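Local coordinates for protein 3-dehydroshikimate dehydratase (Pseudomonas putida, PDB 5HMQ) that catalyses the metal-dependent dehydration of 3-dehydroshikimate to protocatechuate, a common intermediate in the breakdown of quinate and shikimate, at residues T15-K19 against D37-Y41; P45-R49 against L89-G94; D29-E35 against I57-Q63; E21-A26 against T252-A257; M194-P198 against F211-P215. All blocks are in the same frame, centred on the assembly; numbering follows the deposited sequence.

Contact 1 (T15-K19 against D37-Y41); sequences TLPEK and DLLYY
Residues 16-19 open helix 16-25 and 37-40 lie on the short helix 35-40, so the start of the TIM barrel's first outer helix meets the short helix that follows its second strand. The backbones come nearest at L16 and D37, with CA atoms 6.3 Å apart. T15, at phi/psi -69/159, is the N-cap of its helix. T15 and E18 form a capping box: E18 N donates to T15 OG1 (3.1 Å), T15 N donates to E18 OE1 (3.0 Å), and K19 N to T15 O (2.9 Å) starts the helical ladder. Y41 follows at -84/127.

L16 (chi1 t, chi2 p) carries the apolar part. Its CD2 lies 3.9 Å from L38 CD2 and 4.0 Å from Y41 CB, and its CD1 is 4.3 Å from D37 CB. Beside it P17 CG meets Y41 CE1 at 3.8 Å, the tyrosine swung over by its t rotamer. K19, with chi1 m and otherwise extended, brings NZ to D37 OD1 at 3.0 Å, a salt bridge. NZ also donates to the carbonyls of T9 and L12, while D37 OD2 is hydrogen-bonded to T9 OG1. The D37 side chain is about 10 Å from that of the metal ligand E241. The ion pair is thus tied into the loop after the first barrel strand, and a buried lysine has its charge balanced where the two helices meet.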
# COMPACT_ATOMS: atom_id res chain seq x y z
N THR C 15 6.31 8.80 -12.19
CA THR C 15 6.67 9.78 -13.20
C THR C 15 5.86 9.54 -14.47
O THR C 15 5.36 8.43 -14.71
CB THR C 15 8.16 9.71 -13.53
OG1 THR C 15 8.40 8.54 -14.32
CG2 THR C 15 8.96 9.58 -12.26
N LEU C 16 5.74 10.58 -15.29
CA LEU C 16 5.04 10.42 -16.56
C LEU C 16 5.65 9.33 -17.44
O LEU C 16 4.88 8.52 -17.99
CB LEU C 16 4.98 11.77 -17.30
CG LEU C 16 4.14 11.77 -18.57
CD1 LEU C 16 2.75 11.18 -18.32
CD2 LEU C 16 4.02 13.18 -19.14
N PRO C 17 6.97 9.24 -17.62
CA PRO C 17 7.51 8.10 -18.40
C PRO C 17 7.17 6.75 -17.79
O PRO C 17 6.89 5.80 -18.53
CB PRO C 17 9.02 8.37 -18.40
CG PRO C 17 9.13 9.84 -18.25
CD PRO C 17 8.03 10.21 -17.30
N GLU C 18 7.21 6.63 -16.46
CA GLU C 18 6.86 5.37 -15.82
C GLU C 18 5.40 5.00 -16.10
O GLU C 18 5.09 3.83 -16.36
CB GLU C 18 7.12 5.45 -14.32
CG GLU C 18 8.59 5.31 -13.94
CD GLU C 18 8.88 5.82 -12.54
OE1 GLU C 18 7.93 6.26 -11.85
OE2 GLU C 18 10.06 5.78 -12.12
N LYS C 19 4.50 5.99 -16.04
CA LYS C 19 3.10 5.72 -16.33
C LYS C 19 2.91 5.27 -17.77
O LYS C 19 2.24 4.27 -18.04
CB LYS C 19 2.25 6.96 -16.04
CG LYS C 19 2.18 7.35 -14.58
CD LYS C 19 1.27 8.56 -14.37
CE LYS C 19 1.24 8.98 -12.91
NZ LYS C 19 0.24 10.06 -12.64
N ASP C 37 0.09 16.10 -14.80
CA ASP C 37 1.24 15.22 -15.04
C ASP C 37 2.26 15.87 -15.96
O ASP C 37 3.47 15.69 -15.78
CB ASP C 37 0.76 13.88 -15.61
CG ASP C 37 0.10 13.01 -14.56
OD1 ASP C 37 0.64 12.92 -13.44
OD2 ASP C 37 -0.96 12.42 -14.85
N LEU C 38 1.79 16.61 -16.97
CA LEU C 38 2.71 17.37 -17.82
C LEU C 38 3.46 18.42 -17.02
O LEU C 38 4.65 18.68 -17.27
CB LEU C 38 1.96 18.04 -18.97
CG LEU C 38 1.57 17.22 -20.20
CD1 LEU C 38 0.99 18.14 -21.26
CD2 LEU C 38 2.77 16.47 -20.74
N LEU C 39 2.78 19.05 -16.06
CA LEU C 39 3.38 20.14 -15.30
C LEU C 39 4.60 19.68 -14.52
O LEU C 39 5.56 20.44 -14.36
CB LEU C 39 2.33 20.74 -14.36
CG LEU C 39 2.63 22.06 -13.66
CD1 LEU C 39 2.85 23.16 -14.69
CD2 LEU C 39 1.49 22.41 -12.73
N TYR C 40 4.59 18.44 -14.04
CA TYR C 40 5.70 17.88 -13.28
C TYR C 40 6.72 17.16 -14.15
O TYR C 40 7.77 16.76 -13.64
CB TYR C 40 5.15 16.93 -12.21
CG TYR C 40 4.52 17.65 -11.04
CD1 TYR C 40 3.27 18.25 -11.16
CD2 TYR C 40 5.16 17.72 -9.81
CE1 TYR C 40 2.69 18.90 -10.10
CE2 TYR C 40 4.58 18.37 -8.74
CZ TYR C 40 3.35 18.96 -8.89
OH TYR C 40 2.77 19.62 -7.83
N TYR C 41 6.44 16.97 -15.43
CA TYR C 41 7.38 16.31 -16.33
C TYR C 41 8.38 17.34 -16.84
O TYR C 41 8.00 18.38 -17.37
CB TYR C 41 6.64 15.65 -17.49
CG TYR C 41 7.53 15.05 -18.54
CD1 TYR C 41 8.46 14.07 -18.21
CD2 TYR C 41 7.44 15.44 -19.87
CE1 TYR C 41 9.28 13.51 -19.18
CE2 TYR C 41 8.25 14.89 -20.84
CZ TYR C 41 9.17 13.93 -20.49
OH TYR C 41 9.98 13.37 -21.45

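Contact 2 (P45-R49 against L89-G94); sequences PRQVR and LMQELG
Helical turns 45-49 and 89-93 cross at -36°, axes 8.1 Å apart at closest approach and N-to-C directions roughly aligned. CA atoms pair R46 with E92 (5.1 Å) and R49 with L93 (4.9 Å). G94 follows the second helix at phi/psi 84/27.

Apolar packing lines the inner side: P45 CG on L89 CD1 (3.5 Å), and L93 CD2 (chi1 m, chi2 t) against both P45 CB (4.0 Å) and V48 CB (3.9 Å). Close contacts also involve the backbone: R46 CA makes a CA-H...O contact with E92 O (3.5 Å), and R49 CB lies 3.3 Å from L93 O.

Polar contact is looser: one water accepts from R46 N and donates to E92 OE1, both at 3.1 Å.

R49, extended, lays a guanidinium face over G94, NE to CA 3.7 Å; a CB there would collide with it and, at positive phi, jam against L93 O.

These are neighbouring outer TIM-barrel helices; inward, L38 touches V48, L89 and L93, and F62 of strand 58-66 touches L89 and L93.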
# COMPACT_ATOMS: atom_id res chain seq x y z
N PRO C 45 6.30 18.82 -24.22
CA PRO C 45 5.09 18.15 -24.74
C PRO C 45 5.35 17.33 -25.99
O PRO C 45 4.69 16.30 -26.20
CB PRO C 45 4.13 19.31 -25.02
CG PRO C 45 4.62 20.44 -24.19
CD PRO C 45 6.09 20.26 -23.99
N ARG C 46 6.29 17.75 -26.83
CA ARG C 46 6.62 16.97 -28.01
C ARG C 46 7.40 15.71 -27.64
O ARG C 46 7.25 14.67 -28.28
CB ARG C 46 7.40 17.82 -28.99
CG ARG C 46 7.88 17.06 -30.21
CD ARG C 46 8.56 17.99 -31.18
NE ARG C 46 8.52 17.47 -32.53
CZ ARG C 46 9.63 17.21 -33.23
NH1 ARG C 46 10.84 17.43 -32.71
NH2 ARG C 46 9.53 16.72 -34.47
N GLN C 47 8.24 15.79 -26.60
CA GLN C 47 8.90 14.58 -26.10
C GLN C 47 7.89 13.59 -25.55
O GLN C 47 8.11 12.37 -25.63
CB GLN C 47 9.94 14.96 -25.05
CG GLN C 47 11.15 15.67 -25.63
CD GLN C 47 12.13 16.13 -24.58
OE1 GLN C 47 11.81 16.97 -23.73
NE2 GLN C 47 13.34 15.59 -24.63
N VAL C 48 6.78 14.07 -24.98
CA VAL C 48 5.70 13.16 -24.58
C VAL C 48 5.11 12.49 -25.81
O VAL C 48 4.87 11.27 -25.82
CB VAL C 48 4.63 13.92 -23.78
CG1 VAL C 48 3.48 12.98 -23.43
CG2 VAL C 48 5.23 14.50 -22.52
N ARG C 49 4.88 13.26 -26.87
CA ARG C 49 4.38 12.69 -28.12
C ARG C 49 5.33 11.63 -28.66
O ARG C 49 4.89 10.59 -29.17
CB ARG C 49 4.17 13.80 -29.15
CG ARG C 49 3.69 13.30 -30.50
CD ARG C 49 3.52 14.45 -31.48
NE ARG C 49 2.78 14.04 -32.67
CZ ARG C 49 2.40 14.87 -33.64
NH1 ARG C 49 2.69 16.17 -33.55
NH2 ARG C 49 1.74 14.41 -34.69
N LEU C 89 -0.94 23.38 -26.92
CA LEU C 89 -0.34 22.26 -26.21
C LEU C 89 -0.73 20.93 -26.84
O LEU C 89 0.10 20.02 -26.98
CB LEU C 89 -0.76 22.31 -24.74
CG LEU C 89 -0.15 21.33 -23.75
CD1 LEU C 89 1.35 21.51 -23.72
CD2 LEU C 89 -0.74 21.56 -22.37
N MSE C 90 -1.99 20.80 -27.25
CA MSE C 90 -2.50 19.56 -27.84
C MSE C 90 -1.82 19.23 -29.17
O MSE C 90 -1.54 18.06 -29.45
CB MSE C 90 -4.01 19.65 -28.04
CG MSE C 90 -4.78 19.76 -26.74
SE MSE C 90 -6.54 20.52 -27.00
CE MSE C 90 -7.30 19.13 -28.13
N GLN C 91 -1.57 20.25 -29.98
CA GLN C 91 -0.91 20.02 -31.26
C GLN C 91 0.55 19.60 -31.07
O GLN C 91 1.08 18.85 -31.89
CB GLN C 91 -1.02 21.26 -32.14
CG GLN C 91 -2.37 21.33 -32.84
CD GLN C 91 -2.60 22.63 -33.59
OE1 GLN C 91 -1.90 23.62 -33.36
NE2 GLN C 91 -3.58 22.63 -34.49
N GLU C 92 1.20 20.04 -29.99
CA GLU C 92 2.52 19.50 -29.70
C GLU C 92 2.45 18.08 -29.14
O GLU C 92 3.38 17.29 -29.34
CB GLU C 92 3.27 20.40 -28.72
CG GLU C 92 3.50 21.81 -29.22
CD GLU C 92 4.69 21.87 -30.16
OE1 GLU C 92 5.51 20.92 -30.13
OE2 GLU C 92 4.82 22.87 -30.90
N LEU C 93 1.35 17.74 -28.46
CA LEU C 93 1.15 16.38 -27.98
C LEU C 93 0.72 15.42 -29.08
O LEU C 93 0.95 14.21 -28.96
CB LEU C 93 0.12 16.36 -26.86
CG LEU C 93 0.54 16.99 -25.53
CD1 LEU C 93 -0.65 17.08 -24.59
CD2 LEU C 93 1.67 16.20 -24.90
N GLY C 94 0.11 15.92 -30.15
CA GLY C 94 -0.41 15.05 -31.18
C GLY C 94 -1.78 14.48 -30.90
O GLY C 94 -2.11 13.40 -31.39
O HOH W 1 6.57 20.77 -27.22

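Contact 3 (D29-E35 against I57-Q63); sequences DGVEIFE and IAITLFQ
Parallel strands 30-34 and 58-63 cross at -45°, their short axes 4.5 Å apart at closest. The ladder runs A58 N to D29 O (2.9 Å), V31 N to A58 O (2.9 Å, weak), T60 N to V31 O (3.0 Å), I33 N to L61 O (2.9 Å), Q63 N to I33 O (3.2 Å) and E35 N to Q63 O (2.8 Å). T60 at phi/psi -89/-12, the extra residue of a beta bulge, shifts the ladder by one: V31 pairs with I59 but I33 with F62.

T60 CG2 fills the hollow over G30, 3.7 Å from its CA, where a CB would overlap it. On that face Q63 NE2 donates to E32 OE1 (2.9 Å) and Q63 OE1 abuts the F34 ring edge at CD1 (3.6 Å). On the other face I33 CG1 nests on I59 CG2 (3.7 Å) and I33 CG2 touches F62 CD1 (4.3 Å); I57, just before the strand, reaches V31 CG1 with CD1 (4.0 Å).

These are the second and third TIM-barrel strands, flanked by 6-8 and 97-101. E32 bonds inward to Q193 and S239 and Q63 to E241, beside the catalytic metal; V31, I33 and F62 face the outer helices.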
# COMPACT_ATOMS: atom_id res chain seq x y z
N ASP C 29 -4.31 0.74 -25.70
CA ASP C 29 -4.10 1.38 -26.99
C ASP C 29 -3.84 2.87 -26.86
O ASP C 29 -3.11 3.44 -27.68
CB ASP C 29 -5.31 1.16 -27.90
CG ASP C 29 -5.68 -0.30 -28.04
OD1 ASP C 29 -4.94 -1.04 -28.72
OD2 ASP C 29 -6.72 -0.70 -27.47
N GLY C 30 -4.41 3.52 -25.84
CA GLY C 30 -4.35 4.96 -25.72
C GLY C 30 -4.17 5.40 -24.28
O GLY C 30 -4.15 4.59 -23.35
N VAL C 31 -4.03 6.72 -24.11
CA VAL C 31 -3.83 7.31 -22.80
C VAL C 31 -4.44 8.71 -22.80
O VAL C 31 -4.31 9.45 -23.77
CB VAL C 31 -2.33 7.35 -22.42
CG1 VAL C 31 -1.51 7.98 -23.53
CG2 VAL C 31 -2.13 8.10 -21.12
N GLU C 32 -5.12 9.05 -21.70
CA GLU C 32 -5.51 10.43 -21.45
C GLU C 32 -4.38 11.12 -20.70
O GLU C 32 -3.96 10.65 -19.64
CB GLU C 32 -6.81 10.53 -20.64
CG GLU C 32 -7.81 9.40 -20.84
CD GLU C 32 -9.03 9.57 -19.93
OE1 GLU C 32 -9.23 10.68 -19.39
OE2 GLU C 32 -9.78 8.59 -19.75
N ILE C 33 -3.87 12.21 -21.26
CA ILE C 33 -2.82 12.99 -20.60
C ILE C 33 -3.49 13.95 -19.63
O ILE C 33 -4.17 14.89 -20.03
CB ILE C 33 -1.94 13.73 -21.61
CG1 ILE C 33 -1.12 12.73 -22.43
CG2 ILE C 33 -1.02 14.70 -20.90
CD1 ILE C 33 -0.03 12.04 -21.64
N PHE C 34 -3.31 13.70 -18.33
CA PHE C 34 -3.76 14.62 -17.30
C PHE C 34 -2.79 15.79 -17.23
O PHE C 34 -1.58 15.58 -17.14
CB PHE C 34 -3.84 13.88 -15.96
CG PHE C 34 -4.59 14.63 -14.88
CD1 PHE C 34 -5.95 14.83 -14.97
CD2 PHE C 34 -3.92 15.11 -13.77
CE1 PHE C 34 -6.64 15.51 -13.98
CE2 PHE C 34 -4.60 15.79 -12.77
CZ PHE C 34 -5.96 15.99 -12.87
N GLU C 35 -3.32 17.01 -17.32
CA GLU C 35 -2.45 18.18 -17.49
C GLU C 35 -1.46 18.32 -16.35
O GLU C 35 -0.30 18.71 -16.57
CB GLU C 35 -3.29 19.45 -17.61
CG GLU C 35 -2.43 20.69 -17.85
CD GLU C 35 -3.24 21.93 -18.14
OE1 GLU C 35 -4.40 22.00 -17.70
OE2 GLU C 35 -2.70 22.84 -18.80
N ILE C 57 1.39 3.66 -28.25
CA ILE C 57 0.10 4.06 -27.71
C ILE C 57 -0.21 5.47 -28.20
O ILE C 57 0.69 6.30 -28.39
CB ILE C 57 0.06 4.00 -26.16
CG1 ILE C 57 1.12 4.91 -25.55
CG2 ILE C 57 0.23 2.57 -25.68
CD1 ILE C 57 1.06 5.00 -24.04
N ALA C 58 -1.49 5.72 -28.43
CA ALA C 58 -1.96 7.03 -28.87
C ALA C 58 -2.37 7.88 -27.68
O ALA C 58 -2.73 7.37 -26.62
CB ALA C 58 -3.13 6.88 -29.84
N ILE C 59 -2.29 9.20 -27.86
CA ILE C 59 -2.82 10.14 -26.88
C ILE C 59 -4.25 10.45 -27.31
O ILE C 59 -4.48 11.23 -28.24
CB ILE C 59 -1.96 11.40 -26.77
CG1 ILE C 59 -0.55 11.04 -26.31
CG2 ILE C 59 -2.60 12.39 -25.80
CD1 ILE C 59 0.38 12.23 -26.17
N THR C 60 -5.22 9.83 -26.64
CA THR C 60 -6.61 9.89 -27.06
C THR C 60 -7.37 11.07 -26.47
O THR C 60 -8.49 11.35 -26.93
CB THR C 60 -7.33 8.59 -26.68
OG1 THR C 60 -7.31 8.44 -25.25
CG2 THR C 60 -6.64 7.39 -27.31
N LEU C 61 -6.81 11.77 -25.48
CA LEU C 61 -7.52 12.87 -24.85
C LEU C 61 -6.55 13.70 -24.01
O LEU C 61 -5.63 13.14 -23.39
CB LEU C 61 -8.67 12.36 -23.96
CG LEU C 61 -9.40 13.40 -23.11
CD1 LEU C 61 -10.21 14.35 -23.97
CD2 LEU C 61 -10.29 12.71 -22.08
N PHE C 62 -6.76 15.01 -24.00
CA PHE C 62 -6.09 15.92 -23.09
C PHE C 62 -7.13 16.49 -22.14
O PHE C 62 -8.21 16.90 -22.58
CB PHE C 62 -5.37 17.04 -23.85
CG PHE C 62 -4.77 18.09 -22.95
CD1 PHE C 62 -3.58 17.86 -22.30
CD2 PHE C 62 -5.41 19.31 -22.76
CE1 PHE C 62 -3.02 18.82 -21.47
CE2 PHE C 62 -4.86 20.27 -21.94
CZ PHE C 62 -3.66 20.02 -21.29
N GLN C 63 -6.81 16.52 -20.85
CA GLN C 63 -7.79 16.92 -19.84
C GLN C 63 -7.10 17.35 -18.54
O GLN C 63 -5.97 16.94 -18.28
CB GLN C 63 -8.77 15.78 -19.57
CG GLN C 63 -8.14 14.53 -18.97
CD GLN C 63 -8.77 14.13 -17.64
OE1 GLN C 63 -9.08 14.98 -16.81
NE2 GLN C 63 -8.96 12.83 -17.44

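Contact 4 (E21-A26 against T252-A257); sequences EAIAAA and TRQNAA
R253 lays its guanidinium across helix 16-25, one face over A25 CB, which is 3.6 Å from R253 NH1, and over the carbonyl of E21. Its chain starts sideways from helix 252-257 (chi1 m, chi2 -116°, then extended) and bends toward 21-26. R253 NH2 stays 3.9 Å from E21 CB and 4.0 Å from E21 OE1, so opposite charges lie close without reaching salt-bridge distance.

Beneath this arm helix 21-25 and helix 252-257 cross at -40°, their N-to-C directions running broadly together and their axes 8.4 Å apart. CA atoms pair as A22 with R253 (5.0 Å), I23 with A256 (5.6 Å) and A26 with A257 (4.9 Å). Such closeness rests on alanine. A22 CB points across to T252 CG2 (3.6 Å), and A256 CB sits between A22 and A26, 4.1 Å from A22 CB, 3.8 Å from A26 CB and 3.5 Å from A22 O. A26 CB in turn lies 3.5 Å from A256 O. This alanine core is close van der Waals packing, with the R253 arm lying over it.

The contact joins the first outer helix of the TIM barrel to the last, closing the ring of helices. T252 OG1 bonds to the carbonyl of S13, I23 turns away to L12 and F28, E21 and A24 lean on L55 of helix 45-55, and R253 also packs on E18 of the second subunit.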
# COMPACT_ATOMS: atom_id res chain seq x y z
N GLU C 21 5.02 3.91 -19.88
CA GLU C 21 5.54 2.56 -20.11
C GLU C 21 4.64 1.50 -19.51
O GLU C 21 4.38 0.47 -20.14
CB GLU C 21 6.97 2.42 -19.59
CG GLU C 21 7.97 3.20 -20.42
CD GLU C 21 9.35 3.24 -19.76
OE1 GLU C 21 9.55 2.52 -18.76
OE2 GLU C 21 10.24 3.92 -20.29
N ALA C 22 4.14 1.73 -18.29
CA ALA C 22 3.22 0.77 -17.68
C ALA C 22 1.93 0.65 -18.48
O ALA C 22 1.39 -0.45 -18.66
CB ALA C 22 2.92 1.18 -16.24
N ILE C 23 1.40 1.78 -18.97
CA ILE C 23 0.17 1.76 -19.76
C ILE C 23 0.36 0.93 -21.02
O ILE C 23 -0.48 0.10 -21.37
CB ILE C 23 -0.27 3.20 -20.08
CG1 ILE C 23 -0.75 3.91 -18.82
CG2 ILE C 23 -1.36 3.20 -21.14
CD1 ILE C 23 -0.93 5.40 -18.98
N ALA C 24 1.48 1.13 -21.71
CA ALA C 24 1.76 0.35 -22.92
C ALA C 24 2.01 -1.11 -22.59
O ALA C 24 1.50 -2.00 -23.28
CB ALA C 24 2.96 0.94 -23.67
N ALA C 25 2.79 -1.38 -21.54
CA ALA C 25 3.10 -2.76 -21.17
C ALA C 25 1.85 -3.55 -20.79
O ALA C 25 1.79 -4.77 -20.99
CB ALA C 25 4.11 -2.79 -20.03
N ALA C 26 0.83 -2.87 -20.25
CA ALA C 26 -0.40 -3.54 -19.87
C ALA C 26 -1.29 -3.88 -21.06
O ALA C 26 -2.26 -4.63 -20.90
CB ALA C 26 -1.18 -2.67 -18.87
N THR C 252 2.54 1.09 -10.08
CA THR C 252 2.17 1.57 -11.41
C THR C 252 1.81 0.42 -12.34
O THR C 252 0.77 0.46 -13.02
CB THR C 252 3.32 2.39 -12.00
OG1 THR C 252 3.79 3.33 -11.02
CG2 THR C 252 2.86 3.15 -13.23
N ARG C 253 2.65 -0.61 -12.39
CA ARG C 253 2.46 -1.68 -13.37
C ARG C 253 1.23 -2.53 -13.05
O ARG C 253 0.44 -2.85 -13.94
CB ARG C 253 3.71 -2.55 -13.45
CG ARG C 253 4.92 -1.81 -14.01
CD ARG C 253 5.38 -2.41 -15.32
NE ARG C 253 6.26 -1.50 -16.05
CZ ARG C 253 6.94 -1.83 -17.14
NH1 ARG C 253 6.85 -3.06 -17.64
NH2 ARG C 253 7.71 -0.93 -17.73
N GLN C 254 1.06 -2.91 -11.78
CA GLN C 254 -0.09 -3.73 -11.42
C GLN C 254 -1.39 -2.96 -11.54
O GLN C 254 -2.43 -3.53 -11.91
CB GLN C 254 0.08 -4.31 -10.02
CG GLN C 254 0.54 -5.76 -10.02
CD GLN C 254 -0.46 -6.68 -10.70
OE1 GLN C 254 -1.67 -6.52 -10.55
NE2 GLN C 254 0.05 -7.64 -11.47
N ASN C 255 -1.37 -1.66 -11.22
CA ASN C 255 -2.57 -0.85 -11.44
C ASN C 255 -2.93 -0.79 -12.91
O ASN C 255 -4.10 -0.89 -13.28
CB ASN C 255 -2.37 0.56 -10.88
CG ASN C 255 -2.55 0.63 -9.37
OD1 ASN C 255 -3.01 -0.33 -8.75
ND2 ASN C 255 -2.20 1.76 -8.78
N ALA C 256 -1.92 -0.63 -13.78
CA ALA C 256 -2.19 -0.60 -15.22
C ALA C 256 -2.71 -1.95 -15.70
O ALA C 256 -3.65 -2.00 -16.51
CB ALA C 256 -0.92 -0.22 -15.98
N ALA C 257 -2.13 -3.05 -15.21
CA ALA C 257 -2.60 -4.37 -15.60
C ALA C 257 -4.02 -4.61 -15.10
O ALA C 257 -4.87 -5.14 -15.84
CB ALA C 257 -1.66 -5.45 -15.08

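Contact 5 (M194-P198 against F211-P215); sequences MADAP and FRCFP
This is a buried loop-to-loop contact at the catalytic end of the TIM barrel, where the chains leaving strand 189-194 and helix 204-211 meet. Segments 194-198 and 211-215 run 126° apart end to end, and a single antiparallel bridge joins them. D196 and C213 form a hydrogen-bonded pair, CA atoms 4.9 Å apart: D196 N donates to C213 O (2.7 Å) and C213 N to D196 O (2.6 Å). D196 O also takes a CA-H...O contact from R212 CA (3.2 Å).

D196 OD1 (chi1 t) folds back onto A197 N at 2.7 Å and also accepts from M220 N, OD2 from G216 N. At one end selenomethionine M194 CB meets P215 CG (3.9 Å); at the other P198 CD meets F211 CB (4.0 Å). R212 (chi1 m, then extended) passes A195 CB with NH1 at 3.5 Å and, besides bonding to S208, ties the loop pair to the metal site through the ligand D167 and the carbonyl of the ligand E241.

M194 is backbone hydrogen-bonded to S239 and E241, along strand 238-240 and just past it; F214 and P215 pack on helix 252-276, and Y516 of the second subunit meets the F211 ring edge-to-face.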
# COMPACT_ATOMS: atom_id res chain seq x y z
N MSE C 194 -14.85 5.10 -17.85
CA MSE C 194 -15.43 4.17 -16.88
C MSE C 194 -14.76 4.35 -15.53
O MSE C 194 -13.53 4.41 -15.44
CB MSE C 194 -15.29 2.72 -17.35
CG MSE C 194 -15.89 2.45 -18.72
SE MSE C 194 -17.78 2.91 -18.89
CE MSE C 194 -18.53 1.71 -17.54
N ALA C 195 -15.57 4.46 -14.48
CA ALA C 195 -15.05 4.56 -13.12
C ALA C 195 -16.06 3.92 -12.18
O ALA C 195 -17.21 4.37 -12.11
CB ALA C 195 -14.79 6.01 -12.72
N ASP C 196 -15.63 2.91 -11.43
CA ASP C 196 -16.48 2.25 -10.46
C ASP C 196 -16.24 2.84 -9.07
O ASP C 196 -15.27 3.57 -8.84
CB ASP C 196 -16.22 0.74 -10.47
CG ASP C 196 -17.41 -0.06 -9.97
OD1 ASP C 196 -18.39 0.55 -9.51
OD2 ASP C 196 -17.36 -1.31 -10.04
N ALA C 197 -17.13 2.50 -8.13
CA ALA C 197 -17.04 3.02 -6.77
C ALA C 197 -18.00 2.28 -5.84
O ALA C 197 -19.03 1.77 -6.29
CB ALA C 197 -17.35 4.52 -6.75
N PRO C 198 -17.70 2.22 -4.55
CA PRO C 198 -18.71 1.76 -3.59
C PRO C 198 -19.83 2.79 -3.46
O PRO C 198 -19.62 3.99 -3.61
CB PRO C 198 -17.92 1.62 -2.28
CG PRO C 198 -16.82 2.61 -2.43
CD PRO C 198 -16.44 2.58 -3.88
N PHE C 211 -12.73 7.50 -3.82
CA PHE C 211 -13.25 6.14 -3.86
C PHE C 211 -13.49 5.58 -5.26
O PHE C 211 -14.09 4.50 -5.38
CB PHE C 211 -14.52 6.03 -3.02
CG PHE C 211 -14.29 6.28 -1.57
CD1 PHE C 211 -13.85 5.25 -0.75
CD2 PHE C 211 -14.47 7.53 -1.02
CE1 PHE C 211 -13.61 5.47 0.59
CE2 PHE C 211 -14.24 7.75 0.32
CZ PHE C 211 -13.81 6.72 1.13
N ARG C 212 -13.06 6.26 -6.32
CA ARG C 212 -13.15 5.66 -7.64
C ARG C 212 -12.24 4.44 -7.72
O ARG C 212 -11.14 4.43 -7.15
CB ARG C 212 -12.78 6.67 -8.72
CG ARG C 212 -13.91 7.60 -9.13
CD ARG C 212 -13.46 8.52 -10.26
NE ARG C 212 -14.43 9.57 -10.54
CZ ARG C 212 -14.74 9.98 -11.77
NH1 ARG C 212 -14.17 9.43 -12.83
NH2 ARG C 212 -15.63 10.95 -11.93
N CYS C 213 -12.70 3.41 -8.42
CA CYS C 213 -11.90 2.21 -8.64
C CYS C 213 -12.27 1.63 -10.00
O CYS C 213 -13.15 2.13 -10.69
CB CYS C 213 -12.09 1.19 -7.50
SG CYS C 213 -13.82 0.81 -7.12
N PHE C 214 -11.59 0.54 -10.37
CA PHE C 214 -11.79 -0.03 -11.69
C PHE C 214 -13.11 -0.80 -11.76
O PHE C 214 -13.59 -1.31 -10.74
CB PHE C 214 -10.63 -0.95 -12.05
CG PHE C 214 -9.32 -0.24 -12.25
CD1 PHE C 214 -9.28 0.95 -12.96
CD2 PHE C 214 -8.14 -0.76 -11.75
CE1 PHE C 214 -8.08 1.62 -13.15
CE2 PHE C 214 -6.94 -0.10 -11.94
CZ PHE C 214 -6.91 1.09 -12.64
N PRO C 215 -13.71 -0.88 -12.95
CA PRO C 215 -14.97 -1.62 -13.11
C PRO C 215 -14.89 -3.03 -12.53
O PRO C 215 -13.97 -3.80 -12.83
CB PRO C 215 -15.16 -1.65 -14.63
CG PRO C 215 -14.47 -0.43 -15.12
CD PRO C 215 -13.31 -0.19 -14.19

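All five contacts belong to the TIM-barrel half of the fusion: contact 3 is inner sheet, while contacts 1, 2 and 4 involve surrounding helices. L38 CG of contact 1 packs on I33 CG2 of contact 3 (3.7 Å), Y41 CE2 of contact 1 on V48 CG2 of contact 2 (3.5 Å), F62 CZ on L89 CD2 (3.5 Å), and I23 CD1 of contact 4 on V31 CG2 (3.6 Å). Contact 4 closes a loop of chain enclosing contacts 2, 3 and 5, and touches contact 5 where N255 O meets F214 CE2 (3.2 Å). Contacts 3 and 5 come nearest the catalytic magnesium: the ion is about 6 Å from the Q63 side chain and about 4 Å from that of R212.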